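Local coordinates for putative uncharacterized protein (Aeropyrum pernix, PDB 3P1Z), which is uncharacterised but may be a tRNA-intron endonuclease, binding nucleic acid and cleaving introns from precursor tRNA, at residues E5-G10 and M63-G68; E51-A56 and V88-R93; L83-V88 and V119-E124. One frame throughout, in Å; residues are numbered along the deposited sequence.

Interaction 1. Residues E5-G10 and M63-G68; sequences EGEVAG and MGETRG
Arg67 reaches Glu7 on an almost straight chain: its CG lies anti to the carbonyl carbon (chi1 -63°) and the carbons from there to NE run extended, carrying the guanidinium across the gap between the two loops. Glu65, by contrast, folds at chi2 (-50°), and its carboxylate turns back to the backbone of Glu7. The amide N of Glu7 gives a nearly straight hydrogen bond to Glu65 OE2, 3.3 Å away, on the syn lone pair of that oxygen, while the bond from the same N to Glu65 OE1 is weak.

The two long side chains of Glu7 and Arg67 pass each other at a slant, and the carboxylate lies over the guanidinium instead of meeting its edge. Their planes are 54° apart, and Glu7 OE2 sits 3.6 Å from Arg67 NE, well out of the guanidinium plane, so the salt bridge is long and rests on charge alone. Arg67 NH2 also makes a weak hydrogen bond to Glu7 O. The modelled position of Ala9 O, at the guanidinium edge, is too tight to be trusted in detail. Glu7 OE2 and Glu65 OE1 come within 4.1 Å of each other, and Arg67 would probably offset part of this repulsion.

Arg67 also touches Cys11 and Cys62, the partners of a disulfide. Each cysteine directly adjoins one segment, so the contact is a polar crossing of two surface loops beside a disulfide, joining the loop before strand 14-18 to the loop before helix 68-79, in the N-terminal part assigned to the SEN2-like family.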
loop_
_atom_site.group_PDB
_atom_site.type_symbol
_atom_site.label_atom_id
_atom_site.label_comp_id
_atom_site.label_asym_id
_atom_site.label_seq_id
_atom_site.Cartn_x
_atom_site.Cartn_y
_atom_site.Cartn_z
ATOM N N GLU A 5 -7.976 -4.932 56.536
ATOM C CA GLU A 5 -9.197 -5.393 55.886
ATOM C C GLU A 5 -8.936 -5.755 54.424
ATOM O O GLU A 5 -8.577 -4.895 53.615
ATOM C CB GLU A 5 -10.315 -4.341 55.982
ATOM C CG GLU A 5 -10.485 -3.684 57.357
ATOM C CD GLU A 5 -10.689 -4.685 58.488
ATOM O OE1 GLU A 5 -11.497 -5.632 58.316
ATOM O OE2 GLU A 5 -10.043 -4.512 59.551
ATOM N N GLY A 6 -9.104 -7.034 54.096
ATOM C CA GLY A 6 -9.033 -7.470 52.715
ATOM C C GLY A 6 -10.121 -6.769 51.920
ATOM O O GLY A 6 -11.189 -6.469 52.458
ATOM N N GLU A 7 -9.852 -6.493 50.647
ATOM C CA GLU A 7 -10.834 -5.861 49.766
ATOM C C GLU A 7 -11.502 -6.912 48.864
ATOM O O GLU A 7 -11.012 -7.208 47.764
ATOM C CB GLU A 7 -10.155 -4.771 48.922
ATOM C CG GLU A 7 -11.100 -3.794 48.209
ATOM C CD GLU A 7 -10.351 -2.767 47.369
ATOM O OE1 GLU A 7 -10.843 -1.623 47.247
ATOM O OE2 GLU A 7 -9.264 -3.102 46.839
ATOM N N VAL A 8 -12.612 -7.481 49.339
ATOM C CA VAL A 8 -13.301 -8.554 48.611
ATOM C C VAL A 8 -14.595 -8.068 47.942
ATOM O O VAL A 8 -15.215 -8.799 47.168
ATOM C CB VAL A 8 -13.606 -9.786 49.528
ATOM C CG1 VAL A 8 -12.369 -10.172 50.343
ATOM C CG2 VAL A 8 -14.793 -9.521 50.451
ATOM N N ALA A 9 -14.989 -6.829 48.245
ATOM C CA ALA A 9 -16.188 -6.214 47.668
ATOM C C ALA A 9 -16.035 -5.960 46.158
ATOM O O ALA A 9 -15.091 -5.295 45.732
ATOM C CB ALA A 9 -16.533 -4.908 48.410
ATOM N N GLY A 10 -16.956 -6.484 45.351
ATOM C CA GLY A 10 -16.932 -6.230 43.917
ATOM C C GLY A 10 -16.298 -7.313 43.055
ATOM O O GLY A 10 -16.585 -7.402 41.861
ATOM N N MET A 63 -6.537 -10.302 42.126
ATOM C CA MET A 63 -5.277 -11.009 42.267
ATOM C C MET A 63 -4.605 -10.498 43.522
ATOM O O MET A 63 -3.590 -9.801 43.447
ATOM C CB MET A 63 -4.372 -10.760 41.057
ATOM C CG MET A 63 -4.877 -11.346 39.748
ATOM S SD MET A 63 -4.960 -13.151 39.782
ATOM C CE MET A 63 -3.297 -13.558 40.313
ATOM N N GLY A 64 -5.188 -10.838 44.674
ATOM C CA GLY A 64 -4.722 -10.345 45.961
ATOM C C GLY A 64 -5.448 -9.061 46.292
ATOM O O GLY A 64 -6.681 -9.038 46.360
ATOM N N GLU A 65 -4.679 -7.990 46.484
ATOM C CA GLU A 65 -5.232 -6.653 46.688
ATOM C C GLU A 65 -5.235 -5.852 45.392
ATOM O O GLU A 65 -5.583 -4.670 45.376
ATOM C CB GLU A 65 -4.449 -5.902 47.771
ATOM C CG GLU A 65 -4.842 -6.298 49.173
ATOM C CD GLU A 65 -6.349 -6.267 49.368
ATOM O OE1 GLU A 65 -6.919 -5.152 49.455
ATOM O OE2 GLU A 65 -6.961 -7.360 49.436
ATOM N N THR A 66 -4.841 -6.507 44.305
ATOM C CA THR A 66 -4.759 -5.844 43.011
ATOM C C THR A 66 -6.018 -6.101 42.193
ATOM O O THR A 66 -6.497 -7.232 42.117
ATOM C CB THR A 66 -3.512 -6.304 42.234
ATOM O OG1 THR A 66 -2.350 -6.076 43.039
ATOM C CG2 THR A 66 -3.378 -5.527 40.939
ATOM N N ARG A 67 -6.567 -5.048 41.600
ATOM C CA ARG A 67 -7.773 -5.199 40.798
ATOM C C ARG A 67 -7.597 -4.806 39.334
ATOM O O ARG A 67 -6.581 -4.229 38.943
ATOM C CB ARG A 67 -8.929 -4.395 41.392
ATOM C CG ARG A 67 -9.354 -4.823 42.767
ATOM C CD ARG A 67 -10.832 -4.524 42.951
ATOM N NE ARG A 67 -11.274 -4.779 44.319
ATOM C CZ ARG A 67 -12.520 -4.615 44.753
ATOM N NH1 ARG A 67 -13.473 -4.192 43.921
ATOM N NH2 ARG A 67 -12.807 -4.875 46.023
ATOM N N GLY A 68 -8.612 -5.136 38.538
ATOM C CA GLY A 68 -8.717 -4.690 37.165
ATOM C C GLY A 68 -7.445 -4.799 36.348
ATOM O O GLY A 68 -6.647 -5.711 36.529
#

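Interaction 2. Residues E51-A56 and V88-R93; sequences EAAYQA and VYFDLR
Arg93 lays its CB over one face of the Tyr54 ring, 3.7 Å from the ring centroid and 25° off the normal, a CH-pi contact displaced toward the rim at CE2. CG of Arg93 rests against the same ring near CD2. Beyond CG the arginine bends at both chi2 and chi3, returning its guanidinium to Glu51. Phe90 meets Tyr54 differently: its CE1 lies 3.6 Å from Tyr54 CB, the two side chains run past one another in opposite directions, and their rings are oblique, with centroids 5.6 Å apart. The tip of Phe90, CZ, touches Ala53 CB, and its ring also meets Trp69.

Arg93 grips the Glu51 carboxylate side-on with two nitrogens. NE bonds to Glu51 OE1 at 2.7 Å, on its syn side, and NH2 bonds to Glu51 OE2 at 2.7 Å; OE2 lies in the guanidinium plane, whereas NH2 comes from above the carboxylate plane. Tyr89 OH donates to Glu51 OE1 as well, crossing at about a right angle, though the modelled distance is too short to be taken literally. NH1 of Arg93 has its own partner, the carbonyl O of Arg97.

The axes of segments 51-56 and 88-93, on helices 49-57 and 83-95, approach to 9.9 Å. Glu51 is buried, yet both oxygens are satisfied, and the neighbouring arginine and hydroxyl would favour its ionised form, making this a charged bridge within an aromatic helix-helix interface.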
loop_
_atom_site.group_PDB
_atom_site.type_symbol
_atom_site.label_atom_id
_atom_site.label_comp_id
_atom_site.label_asym_id
_atom_site.label_seq_id
_atom_site.Cartn_x
_atom_site.Cartn_y
_atom_site.Cartn_z
ATOM N N GLU A 51 -7.513 -16.431 30.436
ATOM C CA GLU A 51 -8.810 -16.278 31.071
ATOM C C GLU A 51 -8.655 -15.486 32.373
ATOM O O GLU A 51 -9.558 -14.763 32.796
ATOM C CB GLU A 51 -9.462 -17.633 31.316
ATOM C CG GLU A 51 -10.948 -17.516 31.559
ATOM C CD GLU A 51 -11.653 -16.726 30.474
ATOM O OE1 GLU A 51 -11.187 -16.763 29.320
ATOM O OE2 GLU A 51 -12.674 -16.074 30.773
ATOM N N ALA A 52 -7.475 -15.605 32.970
ATOM C CA ALA A 52 -7.164 -15.020 34.264
ATOM C C ALA A 52 -6.843 -13.544 34.126
ATOM O O ALA A 52 -7.201 -12.726 34.975
ATOM C CB ALA A 52 -5.990 -15.760 34.889
ATOM N N ALA A 53 -6.139 -13.219 33.050
ATOM C CA ALA A 53 -5.891 -11.833 32.699
ATOM C C ALA A 53 -7.217 -11.194 32.308
ATOM O O ALA A 53 -7.464 -10.032 32.630
ATOM C CB ALA A 53 -4.890 -11.727 31.562
ATOM N N TYR A 54 -8.075 -11.960 31.631
ATOM C CA TYR A 54 -9.344 -11.422 31.152
ATOM C C TYR A 54 -10.235 -11.049 32.304
ATOM O O TYR A 54 -10.632 -9.893 32.445
ATOM C CB TYR A 54 -10.101 -12.419 30.284
ATOM C CG TYR A 54 -11.489 -11.927 29.917
ATOM C CD1 TYR A 54 -11.696 -10.606 29.556
ATOM C CD2 TYR A 54 -12.587 -12.783 29.922
ATOM C CE1 TYR A 54 -12.950 -10.150 29.214
ATOM C CE2 TYR A 54 -13.843 -12.333 29.578
ATOM C CZ TYR A 54 -14.020 -11.017 29.218
ATOM O OH TYR A 54 -15.276 -10.554 28.870
ATOM N N GLN A 55 -10.566 -12.046 33.120
ATOM C CA GLN A 55 -11.511 -11.841 34.209
ATOM C C GLN A 55 -10.990 -10.750 35.165
ATOM O O GLN A 55 -11.771 -10.052 35.802
ATOM C CB GLN A 55 -11.852 -13.170 34.903
ATOM C CG GLN A 55 -12.597 -14.177 33.996
ATOM C CD GLN A 55 -14.102 -13.905 33.882
ATOM O OE1 GLN A 55 -14.596 -12.877 34.340
ATOM N NE2 GLN A 55 -14.828 -14.832 33.283
ATOM N N ALA A 56 -9.671 -10.572 35.224
ATOM C CA ALA A 56 -9.109 -9.399 35.882
ATOM C C ALA A 56 -9.655 -8.108 35.246
ATOM O O ALA A 56 -10.297 -7.301 35.919
ATOM C CB ALA A 56 -7.581 -9.434 35.839
ATOM N N VAL A 88 -6.664 -9.675 21.707
ATOM C CA VAL A 88 -7.503 -10.372 20.727
ATOM C C VAL A 88 -8.369 -11.386 21.422
ATOM O O VAL A 88 -9.456 -11.731 20.951
ATOM C CB VAL A 88 -6.677 -11.156 19.691
ATOM C CG1 VAL A 88 -7.602 -11.836 18.697
ATOM C CG2 VAL A 88 -5.700 -10.241 18.985
ATOM N N TYR A 89 -7.841 -11.879 22.534
ATOM C CA TYR A 89 -8.539 -12.810 23.393
ATOM C C TYR A 89 -9.691 -12.085 24.051
ATOM O O TYR A 89 -10.843 -12.493 23.921
ATOM C CB TYR A 89 -7.582 -13.312 24.462
ATOM C CG TYR A 89 -8.125 -14.408 25.326
ATOM C CD1 TYR A 89 -7.715 -15.718 25.139
ATOM C CD2 TYR A 89 -9.035 -14.141 26.339
ATOM C CE1 TYR A 89 -8.198 -16.739 25.937
ATOM C CE2 TYR A 89 -9.522 -15.156 27.140
ATOM C CZ TYR A 89 -9.100 -16.452 26.928
ATOM O OH TYR A 89 -9.569 -17.482 27.699
ATOM N N PHE A 90 -9.377 -11.002 24.755
ATOM C CA PHE A 90 -10.406 -10.243 25.452
ATOM C C PHE A 90 -11.532 -9.922 24.492
ATOM O O PHE A 90 -12.695 -10.200 24.775
ATOM C CB PHE A 90 -9.859 -8.937 26.022
ATOM C CG PHE A 90 -8.818 -9.115 27.077
ATOM C CD1 PHE A 90 -8.578 -10.353 27.637
ATOM C CD2 PHE A 90 -8.093 -8.031 27.534
ATOM C CE1 PHE A 90 -7.608 -10.511 28.607
ATOM C CE2 PHE A 90 -7.135 -8.180 28.514
ATOM C CZ PHE A 90 -6.891 -9.422 29.052
ATOM N N ASP A 91 -11.163 -9.317 23.364
ATOM C CA ASP A 91 -12.099 -8.972 22.308
ATOM C C ASP A 91 -12.963 -10.185 22.026
ATOM O O ASP A 91 -14.191 -10.100 22.031
ATOM C CB ASP A 91 -11.332 -8.574 21.044
ATOM C CG ASP A 91 -12.188 -7.799 20.046
ATOM O OD1 ASP A 91 -12.513 -6.621 20.306
ATOM O OD2 ASP A 91 -12.522 -8.366 18.985
ATOM N N LEU A 92 -12.315 -11.325 21.805
ATOM C CA LEU A 92 -13.036 -12.555 21.503
ATOM C C LEU A 92 -13.907 -13.036 22.663
ATOM O O LEU A 92 -15.027 -13.512 22.449
ATOM C CB LEU A 92 -12.075 -13.654 21.035
ATOM C CG LEU A 92 -11.440 -13.466 19.640
ATOM C CD1 LEU A 92 -10.380 -14.544 19.378
ATOM C CD2 LEU A 92 -12.488 -13.413 18.506
ATOM N N ARG A 93 -13.409 -12.911 23.888
ATOM C CA ARG A 93 -14.240 -13.224 25.045
ATOM C C ARG A 93 -15.431 -12.275 25.078
ATOM O O ARG A 93 -16.570 -12.708 25.210
ATOM C CB ARG A 93 -13.443 -13.143 26.347
ATOM C CG ARG A 93 -12.314 -14.168 26.475
ATOM C CD ARG A 93 -12.818 -15.606 26.655
ATOM N NE ARG A 93 -13.354 -15.885 27.983
ATOM C CZ ARG A 93 -14.629 -16.177 28.240
ATOM N NH1 ARG A 93 -15.526 -16.235 27.262
ATOM N NH2 ARG A 93 -15.012 -16.417 29.485
#

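Interaction 3. Residues L83-V88 and V119-E124; sequences LDTALV and VLVLSE
Val88 and Val121 meet tip to tip, the CG2 of Val88 lying 3.7 Å from CG1 of Val121. In Val121, CG1, anti to the backbone N (chi1 -173°), meets Val88 CG2 and the backbone N of Thr85, while CG2, anti to the carbonyl carbon, meets Val88 CG2 and the threonine. CG2 of Thr85 comes within 4.2 Å of Val121 CG2, the two side chains crossing at about a right angle. Its OG1 is turned to another partner, Ser82 OG, leaving the methyl to the strand. The other methyl of Val88, CG1, makes a looser contact with Val119 CG1 at 4.5 Å.

At the far end of the contact the chemistry becomes polar. Asp84 CG is anti to the carbonyl carbon (chi1 -72°), and from there OD2 accepts a hydrogen bond from Ser123 OG at 2.7 Å, using the lone pair that faces away from OD1. Asp84 CB meanwhile packs on Val121 CG1 at 4.0 Å. Outside the two segments, OD1 pairs with a basic side chain of a neighbouring subunit, so this carboxylate joins helix, strand and assembly.

Helix 83-95 lies across strand 115-123, the axes of the two segments 8.4 Å apart at 132°. That strand is central in the mixed sheet, between 107-112 and 146-152; Leu108 of the former touches Thr85 and Val88, and Val152 of the latter touches Asp84. Elsewhere on the helix, Leu83 and Ala86 pack on Ile76 of helix 68-79.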
loop_
_atom_site.group_PDB
_atom_site.type_symbol
_atom_site.label_atom_id
_atom_site.label_comp_id
_atom_site.label_asym_id
_atom_site.label_seq_id
_atom_site.Cartn_x
_atom_site.Cartn_y
_atom_site.Cartn_z
ATOM N N LEU A 83 0.886 -9.204 25.148
ATOM C CA LEU A 83 -0.108 -8.147 25.232
ATOM C C LEU A 83 -1.132 -8.121 24.091
ATOM O O LEU A 83 -2.317 -7.870 24.326
ATOM C CB LEU A 83 0.558 -6.783 25.329
ATOM C CG LEU A 83 -0.519 -5.723 25.536
ATOM C CD1 LEU A 83 -1.325 -6.085 26.766
ATOM C CD2 LEU A 83 0.116 -4.362 25.670
ATOM N N ASP A 84 -0.696 -8.375 22.864
ATOM C CA ASP A 84 -1.646 -8.381 21.757
ATOM C C ASP A 84 -2.561 -9.605 21.766
ATOM O O ASP A 84 -3.767 -9.455 21.639
ATOM C CB ASP A 84 -0.935 -8.244 20.417
ATOM C CG ASP A 84 -0.387 -6.861 20.185
ATOM O OD1 ASP A 84 -0.922 -5.881 20.749
ATOM O OD2 ASP A 84 0.582 -6.757 19.413
ATOM N N THR A 85 -1.989 -10.805 21.913
ATOM C CA THR A 85 -2.782 -12.044 21.990
ATOM C C THR A 85 -3.905 -11.891 23.009
ATOM O O THR A 85 -5.047 -12.275 22.760
ATOM C CB THR A 85 -1.946 -13.256 22.461
ATOM O OG1 THR A 85 -0.644 -13.240 21.869
ATOM C CG2 THR A 85 -2.639 -14.551 22.123
ATOM N N ALA A 86 -3.538 -11.347 24.170
ATOM C CA ALA A 86 -4.443 -11.110 25.297
ATOM C C ALA A 86 -5.583 -10.184 24.907
ATOM O O ALA A 86 -6.729 -10.360 25.329
ATOM C CB ALA A 86 -3.673 -10.504 26.453
ATOM N N LEU A 87 -5.240 -9.171 24.119
ATOM C CA LEU A 87 -6.218 -8.219 23.620
ATOM C C LEU A 87 -7.190 -8.922 22.679
ATOM O O LEU A 87 -8.406 -8.799 22.856
ATOM C CB LEU A 87 -5.534 -7.021 22.942
ATOM C CG LEU A 87 -4.778 -6.084 23.897
ATOM C CD1 LEU A 87 -3.983 -4.990 23.164
ATOM C CD2 LEU A 87 -5.756 -5.475 24.899
ATOM N N VAL A 88 -6.664 -9.675 21.707
ATOM C CA VAL A 88 -7.503 -10.372 20.727
ATOM C C VAL A 88 -8.369 -11.386 21.422
ATOM O O VAL A 88 -9.456 -11.731 20.951
ATOM C CB VAL A 88 -6.677 -11.156 19.691
ATOM C CG1 VAL A 88 -7.602 -11.836 18.697
ATOM C CG2 VAL A 88 -5.700 -10.241 18.985
ATOM N N VAL A 119 -7.078 -18.447 14.949
ATOM C CA VAL A 119 -6.699 -17.053 14.753
ATOM C C VAL A 119 -5.221 -16.836 14.995
ATOM O O VAL A 119 -4.702 -17.165 16.055
ATOM C CB VAL A 119 -7.513 -16.070 15.629
ATOM C CG1 VAL A 119 -7.199 -14.617 15.240
ATOM C CG2 VAL A 119 -9.011 -16.343 15.525
ATOM N N LEU A 120 -4.549 -16.261 14.006
ATOM C CA LEU A 120 -3.153 -15.912 14.160
ATOM C C LEU A 120 -3.104 -14.450 14.515
ATOM O O LEU A 120 -3.743 -13.637 13.849
ATOM C CB LEU A 120 -2.402 -16.173 12.865
ATOM C CG LEU A 120 -0.918 -15.825 12.835
ATOM C CD1 LEU A 120 -0.125 -16.763 13.717
ATOM C CD2 LEU A 120 -0.406 -15.901 11.415
ATOM N N VAL A 121 -2.364 -14.125 15.575
ATOM C CA VAL A 121 -2.231 -12.750 16.057
ATOM C C VAL A 121 -0.938 -12.150 15.537
ATOM O O VAL A 121 0.127 -12.690 15.769
ATOM C CB VAL A 121 -2.226 -12.676 17.604
ATOM C CG1 VAL A 121 -2.256 -11.227 18.088
ATOM C CG2 VAL A 121 -3.396 -13.442 18.183
ATOM N N LEU A 122 -1.046 -11.030 14.831
ATOM C CA LEU A 122 0.117 -10.337 14.292
ATOM C C LEU A 122 0.108 -8.891 14.748
ATOM O O LEU A 122 -0.953 -8.320 14.953
ATOM C CB LEU A 122 0.104 -10.388 12.762
ATOM C CG LEU A 122 -0.062 -11.774 12.137
ATOM C CD1 LEU A 122 -0.471 -11.645 10.675
ATOM C CD2 LEU A 122 1.213 -12.559 12.279
ATOM N N SER A 123 1.294 -8.303 14.879
ATOM C CA SER A 123 1.462 -6.973 15.461
ATOM C C SER A 123 2.298 -6.015 14.596
ATOM O O SER A 123 3.492 -6.228 14.391
ATOM C CB SER A 123 2.135 -7.092 16.837
ATOM O OG SER A 123 1.756 -8.290 17.502
ATOM N N GLU A 124 1.684 -4.943 14.115
ATOM C CA GLU A 124 2.421 -3.915 13.398
ATOM C C GLU A 124 3.819 -3.789 13.979
ATOM O O GLU A 124 3.970 -3.729 15.189
ATOM C CB GLU A 124 1.697 -2.578 13.516
ATOM C CG GLU A 124 2.452 -1.403 12.943
ATOM C CD GLU A 124 1.593 -0.156 12.877
ATOM O OE1 GLU A 124 2.146 0.934 12.670
ATOM O OE2 GLU A 124 0.364 -0.249 13.030
#

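Interaction 1 is a surface contact between two loops, interaction 2 a buried one near the centre of the chain, and interaction 3 a partly buried one reached by a neighbouring subunit. Helix 83-95 serves both inner contacts: residues 83-88 lie on the mixed sheet, residues 88-93 face helix 49-57, and Val88 belongs to both segments. The helix connects N-terminal elements with that sheet, in the region assigned to the endonuclease C-terminal family. Interactions 1 and 2 touch through Gly68 O and Ala56 CB. Charge pairing is long and out of plane at the surface, two-pronged among aromatic rings in the core; between helix and strand valines pack beside one hydroxyl-carboxylate bond, and Asp84 pairs with another subunit.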